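Side-chain contacts in beta-glucanase (Podospora anserina, PDB 4LE4), which probably hydrolyses beta-glucans as a member of glycoside hydrolase family 131: residues 10-15 / 27-32; 116-121 / 224-229. All coordinates share one frame; numbering follows the deposited sequence.

Interaction 1 (10-15 / 27-32)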
ATOM      1  N   ASN A  10      -5.726  13.844   4.451  1.00 13.58           N
ATOM      2  CA  ASN A  10      -6.639  14.731   5.174  1.00 15.15           C
ATOM      3  C   ASN A  10      -6.572  16.219   4.868  1.00 16.88           C
ATOM      4  O   ASN A  10      -7.576  16.913   5.055  1.00 17.76           O
ATOM      5  CB  ASN A  10      -6.537  14.505   6.685  1.00 13.96           C
ATOM      6  CG  ASN A  10      -7.158  13.202   7.118  1.00 13.80           C
ATOM      7  OD1 ASN A  10      -8.068  12.670   6.464  1.00 14.70           O
ATOM      8  ND2 ASN A  10      -6.706  12.697   8.246  1.00 14.62           N
ATOM      9  N   ASP A  11      -5.428  16.701   4.393  1.00 15.69           N
ATOM     10  CA  ASP A  11      -5.301  18.108   4.033  1.00 19.31           C
ATOM     11  C   ASP A  11      -5.474  18.342   2.528  1.00 17.44           C
ATOM     12  O   ASP A  11      -5.244  19.445   2.036  1.00 16.58           O
ATOM     13  CB  ASP A  11      -3.953  18.665   4.502  1.00 21.28           C
ATOM     14  CG  ASP A  11      -3.930  18.953   5.998  1.00 29.06           C
ATOM     15  OD1 ASP A  11      -4.945  18.708   6.683  1.00 33.31           O
ATOM     16  OD2 ASP A  11      -2.885  19.439   6.508  1.00 34.85           O
ATOM     17  N   MET A  12      -5.875  17.311   1.790  1.00 16.31           N
ATOM     18  CA  MET A  12      -6.103  17.458   0.357  1.00 16.68           C
ATOM     19  C   MET A  12      -7.580  17.494   0.072  1.00 16.40           C
ATOM     20  O   MET A  12      -8.365  16.795   0.711  1.00 17.39           O
ATOM     21  CB  MET A  12      -5.552  16.286  -0.443  1.00 16.08           C
ATOM     22  CG  MET A  12      -4.067  16.284  -0.556  1.00 18.57           C
ATOM     23  SD  MET A  12      -3.601  14.922  -1.647  1.00 21.13           S
ATOM     24  CE  MET A  12      -2.006  14.603  -0.973  1.00 21.50           C
ATOM     25  N   THR A  13      -7.954  18.295  -0.911  1.00 15.44           N
ATOM     26  CA  THR A  13      -9.340  18.361  -1.303  1.00 15.67           C
ATOM     27  C   THR A  13      -9.648  17.277  -2.327  1.00 13.74           C
ATOM     28  O   THR A  13     -10.696  16.642  -2.267  1.00 14.59           O
ATOM     29  CB  THR A  13      -9.638  19.744  -1.856  1.00 15.33           C
ATOM     30  OG1 THR A  13      -9.505  20.675  -0.772  1.00 16.09           O
ATOM     31  CG2 THR A  13     -11.049  19.821  -2.460  1.00 16.63           C
ATOM     32  N   SER A  14      -8.698  17.034  -3.222  1.00 13.19           N
ATOM     33  CA  SER A  14      -8.872  16.051  -4.291  1.00 13.10           C
ATOM     34  C   SER A  14      -7.474  15.558  -4.706  1.00 12.49           C
ATOM     35  O   SER A  14      -6.479  16.111  -4.278  1.00 11.50           O
ATOM     36  CB  SER A  14      -9.562  16.701  -5.492  1.00 13.69           C
ATOM     37  OG  SER A  14      -8.645  17.457  -6.273  1.00 16.09           O
ATOM     38  N   SER A  15      -7.406  14.535  -5.551  1.00 13.16           N
ATOM     39  CA  SER A  15      -6.111  14.008  -5.976  1.00 12.05           C
ATOM     40  C   SER A  15      -5.305  14.978  -6.835  1.00 12.48           C
ATOM     41  O   SER A  15      -4.108  14.760  -7.069  1.00 12.90           O
ATOM     42  CB  SER A  15      -6.304  12.683  -6.723  1.00 12.05           C
ATOM     43  OG  SER A  15      -7.081  12.881  -7.888  1.00 12.86           O
ATOM     44  N   VAL A  27       6.777  19.568  -2.224  1.00 22.56           N
ATOM     45  CA  VAL A  27       5.806  19.911  -1.197  1.00 23.48           C
ATOM     46  C   VAL A  27       4.712  18.862  -1.024  1.00 21.65           C
ATOM     47  O   VAL A  27       4.464  18.042  -1.905  1.00 22.67           O
ATOM     48  CB  VAL A  27       5.087  21.240  -1.521  1.00 23.48           C
ATOM     49  CG1 VAL A  27       6.086  22.405  -1.543  1.00 25.61           C
ATOM     50  CG2 VAL A  27       4.365  21.107  -2.849  1.00 25.63           C
ATOM     51  N   GLY A  28       4.037  18.927   0.113  1.00 21.05           N
ATOM     52  CA  GLY A  28       2.952  18.004   0.378  1.00 19.37           C
ATOM     53  C   GLY A  28       3.446  16.700   0.977  1.00 16.16           C
ATOM     54  O   GLY A  28       4.640  16.527   1.187  1.00 16.79           O
ATOM     55  N   PRO A  29       2.543  15.753   1.237  1.00 15.83           N
ATOM     56  CA  PRO A  29       2.896  14.457   1.832  1.00 15.21           C
ATOM     57  C   PRO A  29       3.364  13.332   0.920  1.00 14.45           C
ATOM     58  O   PRO A  29       3.861  12.303   1.417  1.00 11.60           O
ATOM     59  CB  PRO A  29       1.614  14.066   2.531  1.00 15.20           C
ATOM     60  CG  PRO A  29       0.579  14.510   1.512  1.00 16.18           C
ATOM     61  CD  PRO A  29       1.082  15.900   1.118  1.00 16.48           C
ATOM     62  N   TYR A  30       3.194  13.503  -0.390  1.00 11.66           N
ATOM     63  CA  TYR A  30       3.540  12.442  -1.335  1.00 10.97           C
ATOM     64  C   TYR A  30       4.291  12.858  -2.574  1.00 10.84           C
ATOM     65  O   TYR A  30       3.946  13.850  -3.215  1.00 12.29           O
ATOM     66  CB  TYR A  30       2.266  11.752  -1.847  1.00 11.39           C
ATOM     67  CG  TYR A  30       1.582  10.771  -0.907  1.00 11.00           C
ATOM     68  CD1 TYR A  30       2.151   9.524  -0.625  1.00  8.84           C
ATOM     69  CD2 TYR A  30       0.340  11.070  -0.350  1.00  9.24           C
ATOM     70  CE1 TYR A  30       1.480   8.597   0.182  1.00  8.68           C
ATOM     71  CE2 TYR A  30      -0.339  10.161   0.469  1.00  9.40           C
ATOM     72  CZ  TYR A  30       0.240   8.920   0.723  1.00  9.58           C
ATOM     73  OH  TYR A  30      -0.437   8.002   1.477  1.00  7.40           O
ATOM     74  N   GLN A  31       5.291  12.065  -2.950  1.00  8.70           N
ATOM     75  CA  GLN A  31       5.990  12.310  -4.189  1.00  9.81           C
ATOM     76  C   GLN A  31       5.108  11.610  -5.250  1.00 11.77           C
ATOM     77  O   GLN A  31       4.720  10.426  -5.094  1.00 11.78           O
ATOM     78  CB  GLN A  31       7.374  11.658  -4.190  1.00 10.59           C
ATOM     79  CG  GLN A  31       8.194  11.932  -2.955  1.00 12.89           C
ATOM     80  CD  GLN A  31       9.639  11.505  -3.139  1.00 14.64           C
ATOM     81  OE1 GLN A  31       9.920  10.513  -3.815  1.00 13.66           O
ATOM     82  NE2 GLN A  31      10.569  12.250  -2.520  1.00 15.73           N
ATOM     83  N   TYR A  32       4.815  12.316  -6.327  1.00  9.97           N
ATOM     84  CA  TYR A  32       3.990  11.759  -7.382  1.00 11.36           C
ATOM     85  C   TYR A  32       4.741  11.805  -8.712  1.00 12.35           C
ATOM     86  O   TYR A  32       4.857  12.861  -9.346  1.00 12.45           O
ATOM     87  CB  TYR A  32       2.671  12.541  -7.445  1.00 13.07           C
ATOM     88  CG  TYR A  32       1.735  12.003  -8.504  1.00 13.08           C
ATOM     89  CD1 TYR A  32       1.289  10.689  -8.449  1.00 13.92           C
ATOM     90  CD2 TYR A  32       1.361  12.789  -9.583  1.00 13.57           C
ATOM     91  CE1 TYR A  32       0.481  10.150  -9.474  1.00 14.92           C
ATOM     92  CE2 TYR A  32       0.546  12.263 -10.610  1.00 12.99           C
ATOM     93  CZ  TYR A  32       0.125  10.951 -10.541  1.00 13.58           C
ATOM     94  OH  TYR A  32      -0.639  10.413 -11.553  1.00 13.52           O
TER
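M12, in the irregular loop 10-15, faces P29, just before strand 30-34, and Y30, its first residue, across a wide backbone gap, with M12 CA 9.6 Å from P29 CA. Side chains alone bridge the gap, and no hydrogen bond joins the two segments. M12 spans most of the distance. Its CG lies anti to the carbonyl carbon (chi1 -74°), and the chain beyond is extended (chi2 -175°), which carries the methyl CE out to the other segment. CE comes up against the CG corner of the P29 ring. It lies 3.6 Å from P29 CG and 3.9 Å from P29 CD. The same methyl comes to the edge of the Y30 ring, near its plane, with CE 4.3 Å from Y30 CD2. Neighbours hold both sides in place. The carbonyl O of M12 accepts a hydrogen bond from R59 NH2, and N10 binds the backbone of G57 and R59. The carbonyl O of P29 takes W5 NE1, while Y30 stacks edge-to-face with W5 and its OH bonds to G7 O. The contact thus joins the loop after strand 2-6 to the head of strand 30-34, with M12 and Y30 buried. The two sides together bury 85 Å². The contact is wholly apolar, consistent with van der Waals and hydrophobic packing of the methionine tip rather than directed bonds.

Interaction 2 (116-121 / 224-229); sequences QIAFFE and FYWSGV
I117 and A118 face W226 from a strand of the other sheet; the backbones stay well apart, with I117 CA 9.9 Å from F224 CA. The chain turns a corner at A118, where both backbone angles are positive (phi 51°, psi 48°). The far end of the W226 six-membered ring fills the gap. I117 CG2 lies 3.5 Å from W226 CH2 and 3.7 Å from W226 CZ2, and the two side chains cross obliquely. With chi1 at -55° the longer CG1 branch of I117 lies beside the backbone N, and CG2 is the branch that meets the indole. A118 sits beside it: its CB is 4.0 Å from W226 CH2, and its backbone N lies at the ring edge, in plane. This is packing between the two antiparallel sheets of a concanavalin-type beta-sandwich, at the centre of the chain. Replacing W226 by an alanine would probably open a gap between the sheets and leave I117 CG2 and A118 CB without the indole they pack against. L101 on strand 94-102 and V209 on strand 209-211 also touch the indole. The carbonyl O of A118, a buried residue, accepts two hydrogen bonds at the corner, from Y167 OH and W205 NE1.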
ATOM      1  N   GLN A 116       2.475  -6.543  -6.885  1.00  9.01           N
ATOM      2  CA  GLN A 116       3.352  -6.235  -5.744  1.00  9.67           C
ATOM      3  C   GLN A 116       2.714  -4.946  -5.206  1.00  8.06           C
ATOM      4  O   GLN A 116       2.555  -3.985  -5.935  1.00  8.25           O
ATOM      5  CB  GLN A 116       4.782  -6.043  -6.235  1.00 10.61           C
ATOM      6  CG  GLN A 116       5.375  -7.430  -6.635  1.00 14.00           C
ATOM      7  CD  GLN A 116       6.598  -7.346  -7.520  1.00 13.37           C
ATOM      8  OE1 GLN A 116       7.203  -6.289  -7.658  1.00 15.17           O
ATOM      9  NE2 GLN A 116       6.976  -8.475  -8.122  1.00 13.10           N
ATOM     10  N   ILE A 117       2.390  -4.956  -3.920  1.00  8.29           N
ATOM     11  CA  ILE A 117       1.631  -3.884  -3.282  1.00  7.29           C
ATOM     12  C   ILE A 117       2.275  -3.327  -2.022  1.00  6.82           C
ATOM     13  O   ILE A 117       2.720  -4.099  -1.177  1.00  9.07           O
ATOM     14  CB  ILE A 117       0.250  -4.473  -2.903  1.00  6.80           C
ATOM     15  CG1 ILE A 117      -0.403  -5.086  -4.171  1.00  7.56           C
ATOM     16  CG2 ILE A 117      -0.641  -3.405  -2.288  1.00  7.56           C
ATOM     17  CD1 ILE A 117      -1.532  -6.084  -3.906  1.00 10.96           C
ATOM     18  N   ALA A 118       2.286  -2.002  -1.863  1.00  6.75           N
ATOM     19  CA  ALA A 118       2.853  -1.406  -0.624  1.00  6.62           C
ATOM     20  C   ALA A 118       4.267  -1.967  -0.350  1.00  6.46           C
ATOM     21  O   ALA A 118       4.623  -2.362   0.775  1.00  9.34           O
ATOM     22  CB  ALA A 118       1.947  -1.715   0.533  1.00  5.37           C
ATOM     23  N   PHE A 119       5.080  -1.953  -1.385  1.00  8.78           N
ATOM     24  CA  PHE A 119       6.425  -2.522  -1.310  1.00  9.24           C
ATOM     25  C   PHE A 119       7.539  -1.531  -1.159  1.00  8.25           C
ATOM     26  O   PHE A 119       7.421  -0.376  -1.594  1.00  7.28           O
ATOM     27  CB  PHE A 119       6.694  -3.353  -2.591  1.00  9.68           C
ATOM     28  CG  PHE A 119       6.635  -2.537  -3.897  1.00 10.59           C
ATOM     29  CD1 PHE A 119       5.433  -2.410  -4.614  1.00 10.53           C
ATOM     30  CD2 PHE A 119       7.781  -1.936  -4.407  1.00  9.11           C
ATOM     31  CE1 PHE A 119       5.394  -1.693  -5.831  1.00 11.96           C
ATOM     32  CE2 PHE A 119       7.763  -1.217  -5.618  1.00 11.48           C
ATOM     33  CZ  PHE A 119       6.567  -1.093  -6.332  1.00 10.60           C
ATOM     34  N   PHE A 120       8.645  -1.974  -0.537  1.00  7.53           N
ATOM     35  CA  PHE A 120       9.827  -1.123  -0.459  1.00  8.09           C
ATOM     36  C   PHE A 120      10.600  -1.349  -1.757  1.00  8.20           C
ATOM     37  O   PHE A 120      10.419  -2.370  -2.418  1.00  9.82           O
ATOM     38  CB  PHE A 120      10.692  -1.485   0.772  1.00  8.45           C
ATOM     39  CG  PHE A 120      10.059  -1.071   2.069  1.00  7.47           C
ATOM     40  CD1 PHE A 120      10.314   0.194   2.599  1.00 10.58           C
ATOM     41  CD2 PHE A 120       9.145  -1.897   2.711  1.00  8.60           C
ATOM     42  CE1 PHE A 120       9.666   0.640   3.740  1.00 10.43           C
ATOM     43  CE2 PHE A 120       8.482  -1.459   3.864  1.00 10.71           C
ATOM     44  CZ  PHE A 120       8.753  -0.162   4.377  1.00 10.96           C
ATOM     45  N   GLU A 121      11.451  -0.401  -2.134  1.00  8.31           N
ATOM     46  CA  GLU A 121      12.218  -0.512  -3.377  1.00 12.10           C
ATOM     47  C   GLU A 121      13.087  -1.780  -3.505  1.00 11.69           C
ATOM     48  O   GLU A 121      13.340  -2.249  -4.604  1.00 12.56           O
ATOM     49  CB  GLU A 121      13.074   0.737  -3.560  1.00 14.62           C
ATOM     50  CG  GLU A 121      13.027   1.290  -4.968  1.00 21.87           C
ATOM     51  CD  GLU A 121      13.269   2.792  -5.041  1.00 24.74           C
ATOM     52  OE1 GLU A 121      12.340   3.596  -4.740  1.00 24.56           O
ATOM     53  OE2 GLU A 121      14.407   3.169  -5.408  1.00 29.42           O
ATOM     54  N   PHE A 224      -7.846  -0.346  -6.941  1.00 10.94           N
ATOM     55  CA  PHE A 224      -7.433  -0.727  -5.583  1.00 11.80           C
ATOM     56  C   PHE A 224      -7.815   0.439  -4.676  1.00  9.24           C
ATOM     57  O   PHE A 224      -7.542   1.575  -5.002  1.00 12.61           O
ATOM     58  CB  PHE A 224      -5.922  -0.949  -5.548  1.00 11.12           C
ATOM     59  CG  PHE A 224      -5.434  -1.967  -6.559  1.00 11.53           C
ATOM     60  CD1 PHE A 224      -5.290  -1.625  -7.893  1.00 11.84           C
ATOM     61  CD2 PHE A 224      -5.135  -3.269  -6.159  1.00 13.74           C
ATOM     62  CE1 PHE A 224      -4.850  -2.567  -8.841  1.00 14.48           C
ATOM     63  CE2 PHE A 224      -4.696  -4.222  -7.089  1.00 13.64           C
ATOM     64  CZ  PHE A 224      -4.554  -3.879  -8.418  1.00 14.17           C
ATOM     65  N   TYR A 225      -8.417   0.148  -3.536  1.00  8.67           N
ATOM     66  CA  TYR A 225      -8.894   1.181  -2.614  1.00  8.43           C
ATOM     67  C   TYR A 225      -8.001   1.221  -1.403  1.00  9.62           C
ATOM     68  O   TYR A 225      -7.666   0.184  -0.857  1.00  8.05           O
ATOM     69  CB  TYR A 225     -10.327   0.861  -2.221  1.00  9.81           C
ATOM     70  CG  TYR A 225     -11.197   0.880  -3.453  1.00 10.70           C
ATOM     71  CD1 TYR A 225     -11.846   2.047  -3.844  1.00 13.28           C
ATOM     72  CD2 TYR A 225     -11.299  -0.247  -4.278  1.00 11.83           C
ATOM     73  CE1 TYR A 225     -12.583   2.107  -5.039  1.00 14.91           C
ATOM     74  CE2 TYR A 225     -12.027  -0.208  -5.467  1.00 11.75           C
ATOM     75  CZ  TYR A 225     -12.674   0.980  -5.847  1.00 14.88           C
ATOM     76  OH  TYR A 225     -13.431   1.051  -7.008  1.00 13.10           O
ATOM     77  N   TRP A 226      -7.619   2.423  -1.001  1.00  7.65           N
ATOM     78  CA  TRP A 226      -6.672   2.590   0.110  1.00  6.88           C
ATOM     79  C   TRP A 226      -7.118   3.652   1.095  1.00  8.35           C
ATOM     80  O   TRP A 226      -7.701   4.657   0.679  1.00  8.98           O
ATOM     81  CB  TRP A 226      -5.334   3.112  -0.431  1.00  8.12           C
ATOM     82  CG  TRP A 226      -4.634   2.242  -1.408  1.00 10.45           C
ATOM     83  CD1 TRP A 226      -5.011   1.965  -2.711  1.00  5.88           C
ATOM     84  CD2 TRP A 226      -3.434   1.528  -1.173  1.00  9.13           C
ATOM     85  NE1 TRP A 226      -4.107   1.114  -3.285  1.00 10.31           N
ATOM     86  CE2 TRP A 226      -3.123   0.828  -2.370  1.00 11.03           C
ATOM     87  CE3 TRP A 226      -2.582   1.402  -0.066  1.00  9.26           C
ATOM     88  CZ2 TRP A 226      -1.987   0.013  -2.493  1.00 10.27           C
ATOM     89  CZ3 TRP A 226      -1.448   0.580  -0.192  1.00 10.91           C
ATOM     90  CH2 TRP A 226      -1.168  -0.096  -1.395  1.00 10.85           C
ATOM     91  N   SER A 227      -6.809   3.456   2.380  1.00  9.55           N
ATOM     92  CA  SER A 227      -7.080   4.499   3.378  1.00  8.67           C
ATOM     93  C   SER A 227      -6.179   4.233   4.578  1.00  8.95           C
ATOM     94  O   SER A 227      -5.495   3.210   4.623  1.00  6.02           O
ATOM     95  CB  SER A 227      -8.559   4.539   3.801  1.00  5.48           C
ATOM     96  OG  SER A 227      -9.004   3.363   4.430  1.00  8.19           O
ATOM     97  N   GLY A 228      -6.130   5.182   5.511  1.00  7.16           N
ATOM     98  CA  GLY A 228      -5.342   4.968   6.706  1.00  8.79           C
ATOM     99  C   GLY A 228      -3.865   4.706   6.502  1.00  8.57           C
ATOM    100  O   GLY A 228      -3.277   3.953   7.251  1.00  9.00           O
ATOM    101  N   VAL A 229      -3.263   5.343   5.524  1.00  8.74           N
ATOM    102  CA  VAL A 229      -1.839   5.166   5.279  1.00  9.64           C
ATOM    103  C   VAL A 229      -1.047   6.169   6.135  1.00  9.63           C
ATOM    104  O   VAL A 229      -1.226   7.359   5.981  1.00 10.46           O
ATOM    105  CB  VAL A 229      -1.512   5.458   3.813  1.00  7.93           C
ATOM    106  CG1 VAL A 229       0.009   5.264   3.570  1.00  9.63           C
ATOM    107  CG2 VAL A 229      -2.362   4.519   2.880  1.00  6.69           C
TER

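The centre of interaction 1 is about 16 Å from the centre of the chain, that of interaction 2 about 1 Å, and the two contact centres are about 16 Å apart. They meet directly through Y30 and V229: Y30 OH packs 3.5 Å from V229 CG1. Y30, part of interaction 1, thus also reaches segment 224-229, while its OH is hydrogen-bonded to G7 O. Strands 30-34 and 115-120 belong to one sheet, joined through 78-84 and 209-211, while 222-233 belongs to the other. Both W226 and V229 thus take part in packing between the sheets. Interaction 1 sits at the periphery of the fold, and interaction 2 between the sheets in its centre.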